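Local coordinates for metallophosphoesterase TT1561-like domain-containing protein (Aquifex aeolicus, PDB 2YVT) that is of unknown function but belongs to the calcineurin-like metallophosphoesterase superfamily, whose members typically cleave phosphoesters with the help of bound metal ions, at residues L9-F14 with L36-N41; K15-L20 with E238-R243; V94-N99 with V122-F127; T178-P183 with A216-V221. All blocks are in the same frame, centred on the assembly; numbering follows the deposited sequence.

The four contacts illustrate how a two-sheet fold brings together the loops that follow its strands. Contact 1 joins the neighbouring strands 7-12 and 35-39 of one mixed sheet, and contact 3 extends that sheet through strand 91-95 to its edge strand 120-122. Contact 4 pairs strands 175-180 and 215-218 of the second sheet. Along the chain contacts 1, 3 and 4 follow in series, whereas contact 2 crosses contact 1 and closes a loop enclosing 3 and 4. The centres of contacts 1, 3 and 4 lie about 9 to 11 Å apart; contact 2 sits nearer the surface, about 19 Å from contact 3. The strand-end loops of contacts 1, 3 and 4 probably converge where superfamily members build their metal centre.

Contact 1 (L9-F14 with L36-N41); sequences LAIKNF and LVVVGN
Val39 O is reached by three groups: a water donates to it, its oxygen 2.7 Å away, Asn13 N offers a weak, bent bond, and the CA-H of Lys12 adds a further contact. Asn13 N makes a straighter bond, 3.2 Å long, to Gly40 O, coming from above that carbonyl plane. Asn13 CG lies beside its own backbone N, anti to the carbonyl carbon (chi1 -78°), and OD1 accepts from Asn41 N at 2.8 Å, with 163° at the hydrogen. On the other branch, ND2 is bonded to Glu238 OE1. An alanine at Asn13 would probably leave Asn41 N without its acceptor and Glu238 without this donor. Behind these loop ends run the parallel strands of a beta-alpha-beta unit, strand 7-12, helix 21-31 and strand 35-39; in calcineurin-like enzymes such strand ends usually carry metal ligands, and Gly40-Asn41 probably stands where relatives have Gly-Asp. Regular bonds hold the strands, Val37 N to Leu9 O at 2.8 Å and Ile11 N to Val37 O at 2.9 Å. On one sheet face Leu9 CD2 lies alongside Leu36 CD1 at 3.8 Å, and Ile11 CG1 meets Val38 CG1 at 4.0 Å.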
loop_
_atom_site.group_PDB
_atom_site.type_symbol
_atom_site.label_atom_id
_atom_site.label_comp_id
_atom_site.label_asym_id
_atom_site.label_seq_id
_atom_site.Cartn_x
_atom_site.Cartn_y
_atom_site.Cartn_z
ATOM N N LEU A 9 6.544 -1.724 11.380
ATOM C CA LEU A 9 6.753 -0.321 10.999
ATOM C C LEU A 9 6.091 -0.145 9.641
ATOM O O LEU A 9 6.432 -0.857 8.700
ATOM C CB LEU A 9 8.250 0.014 10.908
ATOM C CG LEU A 9 8.701 1.487 10.769
ATOM C CD1 LEU A 9 10.226 1.546 10.879
ATOM C CD2 LEU A 9 8.260 2.177 9.489
ATOM N N ALA A 10 5.159 0.801 9.536
ATOM C CA ALA A 10 4.452 1.036 8.268
ATOM C C ALA A 10 4.603 2.467 7.789
ATOM O O ALA A 10 4.530 3.407 8.582
ATOM C CB ALA A 10 2.968 0.681 8.406
ATOM N N ILE A 11 4.811 2.615 6.482
ATOM C CA ILE A 11 4.765 3.919 5.818
ATOM C C ILE A 11 3.820 3.853 4.616
ATOM O O ILE A 11 3.459 2.765 4.148
ATOM C CB ILE A 11 6.173 4.401 5.354
ATOM C CG1 ILE A 11 6.736 3.496 4.242
ATOM C CG2 ILE A 11 7.116 4.511 6.551
ATOM C CD1 ILE A 11 8.011 4.049 3.593
ATOM N N LYS A 12 3.421 5.019 4.119
ATOM C CA LYS A 12 2.615 5.104 2.901
ATOM C C LYS A 12 3.033 6.317 2.086
ATOM O O LYS A 12 3.589 7.277 2.633
ATOM C CB LYS A 12 1.104 5.108 3.205
ATOM C CG LYS A 12 0.546 6.336 3.959
ATOM C CD LYS A 12 -0.037 7.374 3.020
ATOM C CE LYS A 12 -0.601 8.570 3.787
ATOM N NZ LYS A 12 -2.064 8.412 4.076
ATOM N N ASN A 13 2.762 6.262 0.785
ATOM C CA ASN A 13 3.137 7.330 -0.148
ATOM C C ASN A 13 4.631 7.645 -0.082
ATOM O O ASN A 13 5.038 8.783 0.184
ATOM C CB ASN A 13 2.277 8.589 0.064
ATOM C CG ASN A 13 0.890 8.462 -0.550
ATOM O OD1 ASN A 13 0.688 7.732 -1.529
ATOM N ND2 ASN A 13 -0.068 9.201 0.003
ATOM N N PHE A 14 5.436 6.615 -0.337
ATOM C CA PHE A 14 6.889 6.769 -0.464
ATOM C C PHE A 14 7.223 7.853 -1.494
ATOM O O PHE A 14 8.102 8.689 -1.253
ATOM C CB PHE A 14 7.538 5.425 -0.821
ATOM C CG PHE A 14 8.991 5.531 -1.130
ATOM C CD1 PHE A 14 9.910 5.764 -0.112
ATOM C CD2 PHE A 14 9.448 5.400 -2.442
ATOM C CE1 PHE A 14 11.266 5.878 -0.403
ATOM C CE2 PHE A 14 10.804 5.518 -2.745
ATOM C CZ PHE A 14 11.712 5.757 -1.723
ATOM N N LEU A 36 8.527 -4.548 7.952
ATOM C CA LEU A 36 8.338 -3.234 7.369
ATOM C C LEU A 36 7.233 -3.345 6.330
ATOM O O LEU A 36 7.259 -4.242 5.480
ATOM C CB LEU A 36 9.638 -2.758 6.706
ATOM C CG LEU A 36 9.582 -1.490 5.850
ATOM C CD1 LEU A 36 9.225 -0.253 6.683
ATOM C CD2 LEU A 36 10.915 -1.299 5.152
ATOM N N VAL A 37 6.252 -2.454 6.414
ATOM C CA VAL A 37 5.186 -2.396 5.419
ATOM C C VAL A 37 5.305 -1.087 4.660
ATOM O O VAL A 37 5.303 -0.013 5.263
ATOM C CB VAL A 37 3.781 -2.513 6.072
ATOM C CG1 VAL A 37 2.679 -2.217 5.056
ATOM C CG2 VAL A 37 3.588 -3.903 6.658
ATOM N N VAL A 38 5.428 -1.179 3.338
ATOM C CA VAL A 38 5.453 0.019 2.491
ATOM C C VAL A 38 4.206 -0.006 1.626
ATOM O O VAL A 38 4.068 -0.869 0.753
ATOM C CB VAL A 38 6.705 0.094 1.580
ATOM C CG1 VAL A 38 6.708 1.399 0.809
ATOM C CG2 VAL A 38 7.995 -0.026 2.410
ATOM N N VAL A 39 3.283 0.920 1.897
ATOM C CA VAL A 39 2.100 1.082 1.060
ATOM C C VAL A 39 2.419 2.159 0.029
ATOM O O VAL A 39 3.105 3.141 0.342
ATOM C CB VAL A 39 0.855 1.503 1.888
ATOM C CG1 VAL A 39 -0.403 1.530 1.002
ATOM C CG2 VAL A 39 0.652 0.567 3.079
ATOM N N GLY A 40 1.944 1.973 -1.200
ATOM C CA GLY A 40 2.134 2.980 -2.231
ATOM C C GLY A 40 1.454 4.300 -1.868
ATOM O O GLY A 40 0.780 4.399 -0.844
ATOM N N ASN A 41 1.610 5.324 -2.701
ATOM C CA ASN A 41 2.346 5.265 -3.949
ATOM C C ASN A 41 3.849 5.187 -3.792
ATOM O O ASN A 41 4.443 5.935 -3.007
ATOM C CB ASN A 41 2.005 6.506 -4.760
ATOM C CG ASN A 41 0.528 6.600 -5.027
ATOM O OD1 ASN A 41 -0.191 7.497 -4.514
ATOM N ND2 ASN A 41 0.040 5.641 -5.774
HETATM O O HOH W 1 5.195 3.313 -1.302
#

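Contact 2 (K15-L20 with E238-R243); sequences KERFDL and EFEEGR
Two connecting loops of the fold meet near the surface here, the one leading from strand 7-12 into helix 21-31 and the one between strands 231-235 and 243-248. Leu20 and Phe239 carry the apolar part, sliding past each other in opposite directions. Leu20 CB rests 3.6 Å from Phe239 CE2, while Leu20 CD1 reaches over one face of the ring and comes within 3.3 Å of Phe239 O. That same methyl also lies 3.9 Å above the centre of the Arg17 guanidinium plane, and is thus wedged between cation and aromatic ring. Arg17 O meets the Phe239 ring at its edge, in plane. What fixes the rotation of the guanidinium is a side-on salt bridge to Asp19, whose carboxylate lies at its edge, in plane: NE to OD1 and NH2 to OD2 are both 2.8 Å, each oxygen using its syn lone pair. No direct hydrogen bond crosses between the two loops; waters do that work. One accepts from Arg17 NH2 and donates to Glu240 O at 2.7 Å. Another accepts from Lys15 NZ at 2.7 Å and makes weak bonds to Glu238 OE1 and Glu240 OE2; NZ stays 4.6 Å from Glu240 OE1, beyond a salt bridge. On one side the backbone forms an inverse gamma turn centred on Arg17 that runs into a 3-10 turn, and on the other a second 3-10 turn, residues 239-241, leads into the next beta strand.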
loop_
_atom_site.group_PDB
_atom_site.type_symbol
_atom_site.label_atom_id
_atom_site.label_comp_id
_atom_site.label_asym_id
_atom_site.label_seq_id
_atom_site.Cartn_x
_atom_site.Cartn_y
_atom_site.Cartn_z
ATOM N N LYS A 15 6.515 7.830 -2.626
ATOM C CA LYS A 15 6.574 8.889 -3.651
ATOM C C LYS A 15 8.011 9.295 -3.994
ATOM O O LYS A 15 8.358 10.480 -4.048
ATOM C CB LYS A 15 5.735 10.110 -3.237
ATOM C CG LYS A 15 4.232 9.886 -3.342
ATOM C CD LYS A 15 3.428 11.123 -2.949
ATOM C CE LYS A 15 1.930 10.846 -3.003
ATOM N NZ LYS A 15 1.095 12.097 -2.936
ATOM N N GLU A 16 8.844 8.284 -4.214
ATOM C CA GLU A 16 10.229 8.473 -4.667
ATOM C C GLU A 16 11.110 9.285 -3.696
ATOM O O GLU A 16 12.079 9.931 -4.117
ATOM C CB GLU A 16 10.248 9.079 -6.078
ATOM C CG GLU A 16 9.390 8.303 -7.068
ATOM C CD GLU A 16 9.421 8.854 -8.476
ATOM O OE1 GLU A 16 10.322 9.671 -8.817
ATOM O OE2 GLU A 16 8.517 8.459 -9.242
ATOM N N ARG A 17 10.781 9.239 -2.405
ATOM C CA ARG A 17 11.531 9.988 -1.392
ATOM C C ARG A 17 12.733 9.211 -0.856
ATOM O O ARG A 17 12.842 8.893 0.336
ATOM C CB ARG A 17 10.614 10.533 -0.282
ATOM C CG ARG A 17 9.579 11.559 -0.798
ATOM C CD ARG A 17 10.244 12.762 -1.507
ATOM N NE ARG A 17 11.113 13.484 -0.579
ATOM C CZ ARG A 17 10.674 14.399 0.285
ATOM N NH1 ARG A 17 9.385 14.733 0.307
ATOM N NH2 ARG A 17 11.519 14.990 1.115
ATOM N N PHE A 18 13.649 8.907 -1.765
ATOM C CA PHE A 18 14.864 8.196 -1.391
ATOM C C PHE A 18 15.676 8.991 -0.373
ATOM O O PHE A 18 16.376 8.398 0.455
ATOM C CB PHE A 18 15.714 7.877 -2.626
ATOM C CG PHE A 18 14.991 7.049 -3.651
ATOM C CD1 PHE A 18 14.912 5.667 -3.502
ATOM C CD2 PHE A 18 14.368 7.646 -4.745
ATOM C CE1 PHE A 18 14.230 4.890 -4.422
ATOM C CE2 PHE A 18 13.681 6.870 -5.686
ATOM C CZ PHE A 18 13.621 5.489 -5.524
ATOM N N ASP A 19 15.560 10.325 -0.435
ATOM C CA ASP A 19 16.260 11.220 0.496
ATOM C C ASP A 19 15.859 10.982 1.951
ATOM O O ASP A 19 16.612 11.322 2.862
ATOM C CB ASP A 19 16.020 12.696 0.130
ATOM C CG ASP A 19 14.543 13.087 0.161
ATOM O OD1 ASP A 19 13.730 12.420 -0.513
ATOM O OD2 ASP A 19 14.199 14.088 0.835
ATOM N N LEU A 20 14.668 10.415 2.162
ATOM C CA LEU A 20 14.183 10.134 3.511
ATOM C C LEU A 20 14.534 8.747 4.059
ATOM O O LEU A 20 14.304 8.468 5.237
ATOM C CB LEU A 20 12.676 10.367 3.583
ATOM C CG LEU A 20 12.226 11.786 3.217
ATOM C CD1 LEU A 20 10.715 11.877 3.346
ATOM C CD2 LEU A 20 12.919 12.839 4.090
ATOM N N GLU A 238 1.566 10.741 5.991
ATOM C CA GLU A 238 2.425 10.919 4.816
ATOM C C GLU A 238 3.905 10.747 5.107
ATOM O O GLU A 238 4.474 11.474 5.923
ATOM C CB GLU A 238 2.206 12.308 4.208
ATOM C CG GLU A 238 0.788 12.551 3.719
ATOM C CD GLU A 238 0.411 11.763 2.464
ATOM O OE1 GLU A 238 1.292 11.188 1.791
ATOM O OE2 GLU A 238 -0.787 11.731 2.145
ATOM N N PHE A 239 4.541 9.813 4.399
ATOM C CA PHE A 239 5.991 9.676 4.469
ATOM C C PHE A 239 6.727 11.001 4.165
ATOM O O PHE A 239 7.763 11.282 4.788
ATOM C CB PHE A 239 6.451 8.563 3.532
ATOM C CG PHE A 239 7.890 8.179 3.699
ATOM C CD1 PHE A 239 8.341 7.624 4.894
ATOM C CD2 PHE A 239 8.789 8.327 2.639
ATOM C CE1 PHE A 239 9.673 7.244 5.040
ATOM C CE2 PHE A 239 10.129 7.934 2.784
ATOM C CZ PHE A 239 10.560 7.399 3.989
ATOM N N GLU A 240 6.175 11.816 3.256
ATOM C CA GLU A 240 6.757 13.141 2.925
ATOM C C GLU A 240 6.772 14.100 4.108
ATOM O O GLU A 240 7.485 15.113 4.089
ATOM C CB GLU A 240 5.926 13.891 1.896
ATOM C CG GLU A 240 5.634 13.294 0.594
ATOM C CD GLU A 240 4.617 14.176 -0.129
ATOM O OE1 GLU A 240 4.757 14.374 -1.338
ATOM O OE2 GLU A 240 3.681 14.701 0.535
ATOM N N GLU A 241 5.903 13.850 5.076
ATOM C CA GLU A 241 5.848 14.651 6.292
ATOM C C GLU A 241 6.739 14.050 7.375
ATOM O O GLU A 241 6.733 14.513 8.516
ATOM C CB GLU A 241 4.400 14.752 6.787
ATOM C CG GLU A 241 3.502 15.524 5.845
ATOM C CD GLU A 241 2.035 15.473 6.207
ATOM O OE1 GLU A 241 1.698 15.208 7.382
ATOM O OE2 GLU A 241 1.221 15.708 5.297
ATOM N N GLY A 242 7.492 13.007 7.017
ATOM C CA GLY A 242 8.321 12.279 7.976
ATOM C C GLY A 242 7.546 11.348 8.892
ATOM O O GLY A 242 8.051 10.937 9.937
ATOM N N ARG A 243 6.327 10.999 8.490
ATOM C CA ARG A 243 5.441 10.207 9.326
ATOM C C ARG A 243 5.527 8.709 9.044
ATOM O O ARG A 243 5.809 8.280 7.917
ATOM C CB ARG A 243 4.002 10.730 9.234
ATOM C CG ARG A 243 3.860 12.079 9.975
ATOM C CD ARG A 243 2.454 12.635 10.072
ATOM N NE ARG A 243 2.336 13.551 11.218
ATOM C CZ ARG A 243 2.539 14.870 11.187
ATOM N NH1 ARG A 243 2.409 15.575 12.303
ATOM N NH2 ARG A 243 2.862 15.502 10.061
HETATM O O HOH W 2 1.629 13.079 -0.507
HETATM O O HOH W 3 10.021 15.830 3.461
#

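Contact 3 (V94-N99 with V122-F127); sequences VVPGKN and VLHEGF
This is a buried parallel pairing at the edge of the six-stranded sheet, at the point where both segments are leaving it. Leu123 N donates to Val94 O at 2.9 Å with 161° at the hydrogen, the one hydrogen bond between the segments, and beside it Val94 CB touches Val122 CG2 at 4.1 Å. One step on, Val95 CG2 presses within 3.4 Å of Leu123 O, a buried carbonyl oxygen that finds no partner in the model. Strand 91-95, helix 103-112 and strand 120-122 make up a beta-alpha-beta crossover, after which the chain passes to the second sheet through a G1 beta bulge in which Glu125 and Gly126 face Gly138. Pro96 CG sits over one face of the His124 imidazole in a CH-pi contact, 4.1 Å from its centroid and 26° off the normal. Glu125 CG lies 3.7 Å above the centre of the opposite face. Hydrogen bonds of ND1 with Gly140 N and of NE2 with Tyr156 OH further fix the ring. An alanine at Pro96, lacking CG and CD, would probably lose the CH-pi contact and leave a gap over that face of the imidazole. Gly97-Lys98-Asn99 probably occupies the position of the family's Gly-Asn-His motif.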
loop_
_atom_site.group_PDB
_atom_site.type_symbol
_atom_site.label_atom_id
_atom_site.label_comp_id
_atom_site.label_asym_id
_atom_site.label_seq_id
_atom_site.Cartn_x
_atom_site.Cartn_y
_atom_site.Cartn_z
ATOM N N VAL A 94 5.235 -5.025 0.460
ATOM C CA VAL A 94 5.009 -3.845 -0.370
ATOM C C VAL A 94 3.673 -4.010 -1.084
ATOM O O VAL A 94 3.407 -5.057 -1.662
ATOM C CB VAL A 94 6.136 -3.683 -1.420
ATOM C CG1 VAL A 94 5.858 -2.496 -2.343
ATOM C CG2 VAL A 94 7.501 -3.527 -0.732
ATOM N N VAL A 95 2.844 -2.964 -1.050
ATOM C CA VAL A 95 1.531 -2.976 -1.710
ATOM C C VAL A 95 1.452 -1.744 -2.625
ATOM O O VAL A 95 1.651 -0.631 -2.157
ATOM C CB VAL A 95 0.384 -2.978 -0.672
ATOM C CG1 VAL A 95 -0.969 -2.887 -1.365
ATOM C CG2 VAL A 95 0.473 -4.231 0.200
ATOM N N PRO A 96 1.208 -1.946 -3.935
ATOM C CA PRO A 96 1.303 -0.824 -4.866
ATOM C C PRO A 96 0.164 0.178 -4.738
ATOM O O PRO A 96 -0.963 -0.184 -4.348
ATOM C CB PRO A 96 1.257 -1.513 -6.243
ATOM C CG PRO A 96 0.445 -2.744 -6.007
ATOM C CD PRO A 96 0.846 -3.202 -4.627
ATOM N N GLY A 97 0.463 1.434 -5.068
ATOM C CA GLY A 97 -0.550 2.474 -5.094
ATOM C C GLY A 97 -1.143 2.719 -6.476
ATOM O O GLY A 97 -0.824 2.022 -7.457
ATOM N N LYS A 98 -2.035 3.704 -6.547
ATOM C CA LYS A 98 -2.665 4.104 -7.802
ATOM C C LYS A 98 -1.646 4.424 -8.901
ATOM O O LYS A 98 -1.900 4.174 -10.075
ATOM C CB LYS A 98 -3.566 5.305 -7.530
ATOM C CG LYS A 98 -4.231 5.943 -8.716
ATOM C CD LYS A 98 -5.055 7.166 -8.273
ATOM C CE LYS A 98 -4.271 8.123 -7.343
ATOM N NZ LYS A 98 -4.447 7.929 -5.856
ATOM N N ASN A 99 -0.492 4.970 -8.528
ATOM C CA ASN A 99 0.475 5.412 -9.539
ATOM C C ASN A 99 1.567 4.394 -9.845
ATOM O O ASN A 99 2.519 4.683 -10.579
ATOM C CB ASN A 99 1.084 6.748 -9.132
ATOM C CG ASN A 99 0.050 7.840 -9.060
ATOM O OD1 ASN A 99 -0.252 8.351 -7.980
ATOM N ND2 ASN A 99 -0.540 8.167 -10.199
ATOM N N VAL A 122 6.026 -8.556 -2.470
ATOM C CA VAL A 122 4.942 -7.702 -2.940
ATOM C C VAL A 122 3.626 -8.454 -2.774
ATOM O O VAL A 122 3.505 -9.610 -3.198
ATOM C CB VAL A 122 5.144 -7.277 -4.422
ATOM C CG1 VAL A 122 3.876 -6.654 -4.982
ATOM C CG2 VAL A 122 6.313 -6.312 -4.540
ATOM N N LEU A 123 2.655 -7.800 -2.136
ATOM C CA LEU A 123 1.326 -8.374 -1.951
ATOM C C LEU A 123 0.318 -7.542 -2.707
ATOM O O LEU A 123 0.064 -6.386 -2.369
ATOM C CB LEU A 123 0.948 -8.428 -0.468
ATOM C CG LEU A 123 1.808 -9.308 0.430
ATOM C CD1 LEU A 123 1.299 -9.199 1.851
ATOM C CD2 LEU A 123 1.800 -10.752 -0.039
ATOM N N HIS A 124 -0.226 -8.127 -3.760
ATOM C CA HIS A 124 -1.271 -7.472 -4.520
ATOM C C HIS A 124 -2.194 -8.529 -5.097
ATOM O O HIS A 124 -1.778 -9.337 -5.934
ATOM C CB HIS A 124 -0.696 -6.585 -5.632
ATOM C CG HIS A 124 -1.752 -5.897 -6.439
ATOM N ND1 HIS A 124 -2.682 -5.048 -5.873
ATOM C CD2 HIS A 124 -2.051 -5.955 -7.759
ATOM C CE1 HIS A 124 -3.497 -4.600 -6.811
ATOM N NE2 HIS A 124 -3.142 -5.143 -7.964
ATOM N N GLU A 125 -3.443 -8.521 -4.629
ATOM C CA GLU A 125 -4.410 -9.583 -4.950
ATOM C C GLU A 125 -3.874 -10.943 -4.491
ATOM O O GLU A 125 -4.056 -11.968 -5.156
ATOM C CB GLU A 125 -4.742 -9.606 -6.442
ATOM C CG GLU A 125 -5.070 -8.244 -7.015
ATOM C CD GLU A 125 -5.391 -8.309 -8.474
ATOM O OE1 GLU A 125 -6.333 -9.036 -8.824
ATOM O OE2 GLU A 125 -4.695 -7.651 -9.270
ATOM N N GLY A 126 -3.214 -10.938 -3.339
ATOM C CA GLY A 126 -2.540 -12.122 -2.846
ATOM C C GLY A 126 -2.223 -12.022 -1.375
ATOM O O GLY A 126 -2.599 -11.052 -0.692
ATOM N N PHE A 127 -1.510 -13.032 -0.892
ATOM C CA PHE A 127 -1.382 -13.234 0.534
ATOM C C PHE A 127 -0.071 -13.915 0.847
ATOM O O PHE A 127 0.538 -14.545 -0.020
ATOM C CB PHE A 127 -2.531 -14.110 1.027
ATOM C CG PHE A 127 -2.484 -15.512 0.488
ATOM C CD1 PHE A 127 -1.922 -16.540 1.241
ATOM C CD2 PHE A 127 -2.980 -15.799 -0.781
ATOM C CE1 PHE A 127 -1.872 -17.842 0.738
ATOM C CE2 PHE A 127 -2.926 -17.104 -1.297
ATOM C CZ PHE A 127 -2.370 -18.122 -0.530
#

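Contact 4 (T178-P183 with A216-V221); sequences TIFYTP and AIVGHV
Over one face of the Tyr181 ring lies His220 CB, 3.6 Å above the plane and offset toward the rim. The imidazole beyond it is tilted, its plane 33° from the phenol's and the centroids 5.0 Å apart, and one of its faces carries Val221 CG2, offset toward the rim. At the edge of the Phe180 ring, CD2 meets Val218 CG1 at 4.2 Å. The Tyr181 hydroxyl is hydrogen-bonded to Lys98 NZ. Pro183 packs CB against Val218 CG2 at 3.6 Å and CD against His220 CB at 3.7 Å. Gly219 N gives a weak bond to Tyr181 O at 2.9 Å; a side chain on this glycine would crowd that oxygen. Gly219-His220 probably marks the Gly-His motif that follows a strand in calcineurin-like enzymes. Upstream the pairing is regular and parallel, with Ile217 N to Thr178 O at 2.8 Å and Phe180 N to Ile217 O at 2.9 Å. In the second sheet, strand 134-144 flanks 175-180 and strand 231-235 flanks 215-218, while helix 202-211, which links the two central strands, covers Phe180 through Val204 and Ile207.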
loop_
_atom_site.group_PDB
_atom_site.type_symbol
_atom_site.label_atom_id
_atom_site.label_comp_id
_atom_site.label_asym_id
_atom_site.label_seq_id
_atom_site.Cartn_x
_atom_site.Cartn_y
_atom_site.Cartn_z
ATOM N N THR A 178 -4.713 -7.032 6.820
ATOM C CA THR A 178 -4.959 -6.606 5.434
ATOM C C THR A 178 -4.253 -5.285 5.183
ATOM O O THR A 178 -4.189 -4.427 6.065
ATOM C CB THR A 178 -6.462 -6.462 5.116
ATOM O OG1 THR A 178 -7.056 -5.540 6.035
ATOM C CG2 THR A 178 -7.181 -7.819 5.228
ATOM N N ILE A 179 -3.692 -5.143 3.991
ATOM C CA ILE A 179 -2.975 -3.937 3.611
ATOM C C ILE A 179 -3.554 -3.452 2.298
ATOM O O ILE A 179 -3.535 -4.185 1.308
ATOM C CB ILE A 179 -1.456 -4.189 3.450
ATOM C CG1 ILE A 179 -0.886 -4.895 4.690
ATOM C CG2 ILE A 179 -0.717 -2.866 3.192
ATOM C CD1 ILE A 179 0.538 -5.383 4.533
ATOM N N PHE A 180 -4.083 -2.228 2.305
ATOM C CA PHE A 180 -4.713 -1.638 1.124
ATOM C C PHE A 180 -4.109 -0.277 0.867
ATOM O O PHE A 180 -3.804 0.450 1.809
ATOM C CB PHE A 180 -6.225 -1.433 1.336
ATOM C CG PHE A 180 -6.969 -2.679 1.719
ATOM C CD1 PHE A 180 -7.038 -3.767 0.855
ATOM C CD2 PHE A 180 -7.611 -2.753 2.950
ATOM C CE1 PHE A 180 -7.734 -4.927 1.223
ATOM C CE2 PHE A 180 -8.311 -3.895 3.324
ATOM C CZ PHE A 180 -8.375 -4.983 2.458
ATOM N N TYR A 181 -3.952 0.086 -0.404
ATOM C CA TYR A 181 -3.649 1.474 -0.717
ATOM C C TYR A 181 -4.821 2.368 -0.287
ATOM O O TYR A 181 -4.633 3.419 0.320
ATOM C CB TYR A 181 -3.346 1.643 -2.210
ATOM C CG TYR A 181 -3.240 3.084 -2.631
ATOM C CD1 TYR A 181 -2.148 3.863 -2.247
ATOM C CD2 TYR A 181 -4.237 3.676 -3.413
ATOM C CE1 TYR A 181 -2.044 5.200 -2.639
ATOM C CE2 TYR A 181 -4.141 5.006 -3.821
ATOM C CZ TYR A 181 -3.047 5.764 -3.426
ATOM O OH TYR A 181 -2.956 7.074 -3.812
ATOM N N THR A 182 -6.036 1.931 -0.608
ATOM C CA THR A 182 -7.231 2.727 -0.357
ATOM C C THR A 182 -7.756 2.511 1.063
ATOM O O THR A 182 -7.972 1.367 1.473
ATOM C CB THR A 182 -8.324 2.382 -1.372
ATOM O OG1 THR A 182 -7.810 2.563 -2.686
ATOM C CG2 THR A 182 -9.541 3.277 -1.191
ATOM N N PRO A 183 -7.953 3.611 1.818
ATOM C CA PRO A 183 -8.528 3.479 3.150
ATOM C C PRO A 183 -10.057 3.418 3.129
ATOM O O PRO A 183 -10.682 3.843 2.150
ATOM C CB PRO A 183 -8.077 4.768 3.850
ATOM C CG PRO A 183 -8.032 5.789 2.748
ATOM C CD PRO A 183 -7.630 5.017 1.491
ATOM N N ALA A 216 -6.086 -3.486 9.678
ATOM C CA ALA A 216 -5.935 -3.040 8.301
ATOM C C ALA A 216 -4.968 -1.863 8.267
ATOM O O ALA A 216 -5.132 -0.900 9.012
ATOM C CB ALA A 216 -7.288 -2.657 7.698
ATOM N N ILE A 217 -3.950 -1.964 7.417
ATOM C CA ILE A 217 -2.986 -0.879 7.221
ATOM C C ILE A 217 -3.300 -0.256 5.864
ATOM O O ILE A 217 -3.417 -0.962 4.874
ATOM C CB ILE A 217 -1.531 -1.400 7.271
ATOM C CG1 ILE A 217 -1.238 -2.029 8.643
ATOM C CG2 ILE A 217 -0.550 -0.269 6.945
ATOM C CD1 ILE A 217 0.043 -2.853 8.706
ATOM N N VAL A 218 -3.477 1.062 5.831
ATOM C CA VAL A 218 -4.031 1.721 4.642
ATOM C C VAL A 218 -3.242 2.971 4.248
ATOM O O VAL A 218 -2.489 3.511 5.061
ATOM C CB VAL A 218 -5.550 2.043 4.816
ATOM C CG1 VAL A 218 -6.379 0.732 4.983
ATOM C CG2 VAL A 218 -5.773 2.983 5.997
ATOM N N GLY A 219 -3.430 3.430 3.010
ATOM C CA GLY A 219 -2.628 4.527 2.458
ATOM C C GLY A 219 -3.424 5.685 1.870
ATOM O O GLY A 219 -4.324 6.229 2.515
ATOM N N HIS A 220 -3.091 6.059 0.634
ATOM C CA HIS A 220 -3.752 7.171 -0.059
ATOM C C HIS A 220 -3.786 8.401 0.866
ATOM O O HIS A 220 -2.757 8.747 1.457
ATOM C CB HIS A 220 -5.138 6.736 -0.585
ATOM C CG HIS A 220 -5.744 7.661 -1.598
ATOM N ND1 HIS A 220 -5.010 8.547 -2.361
ATOM C CD2 HIS A 220 -7.031 7.806 -1.992
ATOM C CE1 HIS A 220 -5.824 9.205 -3.172
ATOM N NE2 HIS A 220 -7.055 8.766 -2.973
ATOM N N VAL A 221 -4.951 9.028 1.023
ATOM C CA VAL A 221 -5.089 10.193 1.889
ATOM C C VAL A 221 -5.632 9.780 3.252
ATOM O O VAL A 221 -6.608 9.023 3.341
ATOM C CB VAL A 221 -6.022 11.252 1.240
ATOM C CG1 VAL A 221 -6.418 12.337 2.251
ATOM C CG2 VAL A 221 -5.347 11.856 0.024
#